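Local coordinates for ribokinase (Thermotoga maritima, PDB 1VM7), which probably phosphorylates D-ribose at its O-5 hydroxyl, using ATP and a divalent cation, most likely magnesium, at residues Leu187-Lys192 and Lys221-Lys226. Sequence-based numbering, arbitrary orientation.
Sequences LTPNEK and KNVIVK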
# COMPACT_ATOMS: atom_id res chain seq x y z
N LEU A 187 26.13 -5.43 -20.78
CA LEU A 187 25.90 -5.03 -19.40
C LEU A 187 25.57 -3.55 -19.42
O LEU A 187 26.30 -2.76 -20.01
CB LEU A 187 27.16 -5.28 -18.55
CG LEU A 187 27.05 -5.00 -17.05
CD1 LEU A 187 26.23 -6.07 -16.39
CD2 LEU A 187 28.41 -4.91 -16.39
N THR A 188 24.47 -3.16 -18.79
CA THR A 188 23.94 -1.79 -18.97
C THR A 188 23.76 -1.07 -17.64
O THR A 188 22.66 -0.74 -17.26
CB THR A 188 22.59 -1.81 -19.73
OG1 THR A 188 21.58 -2.42 -18.92
CG2 THR A 188 22.71 -2.58 -21.05
N PRO A 189 24.85 -0.84 -16.90
CA PRO A 189 24.70 -0.16 -15.62
C PRO A 189 24.50 1.33 -15.81
O PRO A 189 24.99 1.87 -16.78
CB PRO A 189 26.05 -0.42 -14.93
CG PRO A 189 27.00 -0.42 -16.09
CD PRO A 189 26.27 -1.11 -17.20
N ASN A 190 23.78 1.97 -14.91
CA ASN A 190 23.83 3.42 -14.81
C ASN A 190 25.05 3.80 -13.98
O ASN A 190 25.83 2.93 -13.58
CB ASN A 190 22.53 4.00 -14.22
CG ASN A 190 22.31 3.64 -12.75
OD1 ASN A 190 23.25 3.42 -11.99
ND2 ASN A 190 21.03 3.58 -12.35
N GLU A 191 25.22 5.09 -13.70
CA GLU A 191 26.47 5.56 -13.11
C GLU A 191 26.65 5.10 -11.66
O GLU A 191 27.74 4.70 -11.25
CB GLU A 191 26.57 7.07 -13.22
CG GLU A 191 27.91 7.59 -12.74
CD GLU A 191 28.29 8.91 -13.36
OE1 GLU A 191 27.40 9.59 -13.92
OE2 GLU A 191 29.49 9.23 -13.30
N LYS A 192 25.57 5.14 -10.89
CA LYS A 192 25.60 4.64 -9.51
C LYS A 192 25.84 3.13 -9.49
O LYS A 192 26.57 2.63 -8.65
CB LYS A 192 24.30 4.96 -8.75
CG LYS A 192 24.17 6.47 -8.42
CD LYS A 192 23.59 6.74 -7.02
CE LYS A 192 23.69 8.23 -6.67
NZ LYS A 192 23.98 8.45 -5.20
N LYS A 221 30.75 -8.79 -23.26
CA LYS A 221 31.12 -8.41 -24.62
C LYS A 221 31.02 -6.90 -24.85
O LYS A 221 31.86 -6.32 -25.53
CB LYS A 221 30.25 -9.17 -25.64
CG LYS A 221 30.33 -10.72 -25.52
CD LYS A 221 31.71 -11.26 -25.98
CE LYS A 221 31.89 -12.75 -25.68
NZ LYS A 221 32.39 -13.01 -24.28
N ASN A 222 29.97 -6.28 -24.32
CA ASN A 222 29.76 -4.84 -24.44
C ASN A 222 29.30 -4.28 -23.11
O ASN A 222 28.39 -4.85 -22.48
CB ASN A 222 28.66 -4.51 -25.46
CG ASN A 222 29.01 -4.90 -26.87
OD1 ASN A 222 29.56 -4.10 -27.63
ND2 ASN A 222 28.68 -6.14 -27.25
N VAL A 223 29.90 -3.18 -22.67
CA VAL A 223 29.30 -2.41 -21.56
C VAL A 223 28.67 -1.13 -22.09
O VAL A 223 29.31 -0.35 -22.78
CB VAL A 223 30.33 -2.04 -20.46
CG1 VAL A 223 29.58 -1.39 -19.26
CG2 VAL A 223 31.11 -3.26 -20.01
N ILE A 224 27.41 -0.90 -21.73
CA ILE A 224 26.75 0.36 -22.04
C ILE A 224 26.49 1.05 -20.73
O ILE A 224 25.67 0.60 -19.93
CB ILE A 224 25.41 0.15 -22.77
CG1 ILE A 224 25.64 -0.60 -24.09
CG2 ILE A 224 24.72 1.49 -23.04
CD1 ILE A 224 24.34 -1.03 -24.74
N VAL A 225 27.18 2.15 -20.49
CA VAL A 225 26.96 2.88 -19.26
C VAL A 225 26.00 4.03 -19.51
O VAL A 225 26.30 4.94 -20.25
CB VAL A 225 28.27 3.42 -18.65
CG1 VAL A 225 28.01 3.91 -17.22
CG2 VAL A 225 29.36 2.32 -18.66
N LYS A 226 24.83 3.99 -18.87
CA LYS A 226 23.84 5.05 -19.01
C LYS A 226 24.22 6.19 -18.11
O LYS A 226 24.22 6.03 -16.89
CB LYS A 226 22.46 4.54 -18.64
CG LYS A 226 22.07 3.20 -19.31
CD LYS A 226 20.66 2.77 -18.90
CE LYS A 226 20.60 1.29 -18.43
NZ LYS A 226 19.25 0.93 -17.90
O HOH W 1 23.40 7.32 -13.93
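L187 and V223 pair as parallel strand neighbours, L187 N donating to N222 O (2.9 Å) and I224 N to L187 O (2.8 Å), and past them the chain of P189 stays alongside and takes K226 N on its carbonyl O (3.0 Å). P189 has no N-H to give I224 O; instead its ring CD lies 3.3 Å from that oxygen, and T188 CA approaches I224 O to 3.1 Å in a CA-H...O contact. The same P189 CD meets V223 CG1 at 3.9 Å, the two side chains crossing at about a right angle, P189 packing on helix 191-202 and V223 on helix 208-217. On the other side of the sheet K226 runs back across T188, its CE 3.1 Å from T188 O, and the bend at chi3 (-131°) takes NZ on to a salt bridge with D169 and a hydrogen bond with N261, which both also bond T188 OG1. An alanine at K226 would probably leave D169 without its positive mate and open a gap over T188. N190 N-caps helix 191-202, its OD1 accepting from E193 N. Strands 186-187 and 222-226, joined through helices 191-202 and 208-217, form a right-handed beta-alpha-beta crossover of the PfkB-family alpha/beta fold, whose strand ends bring N190 and K226 to the predicted ATP site.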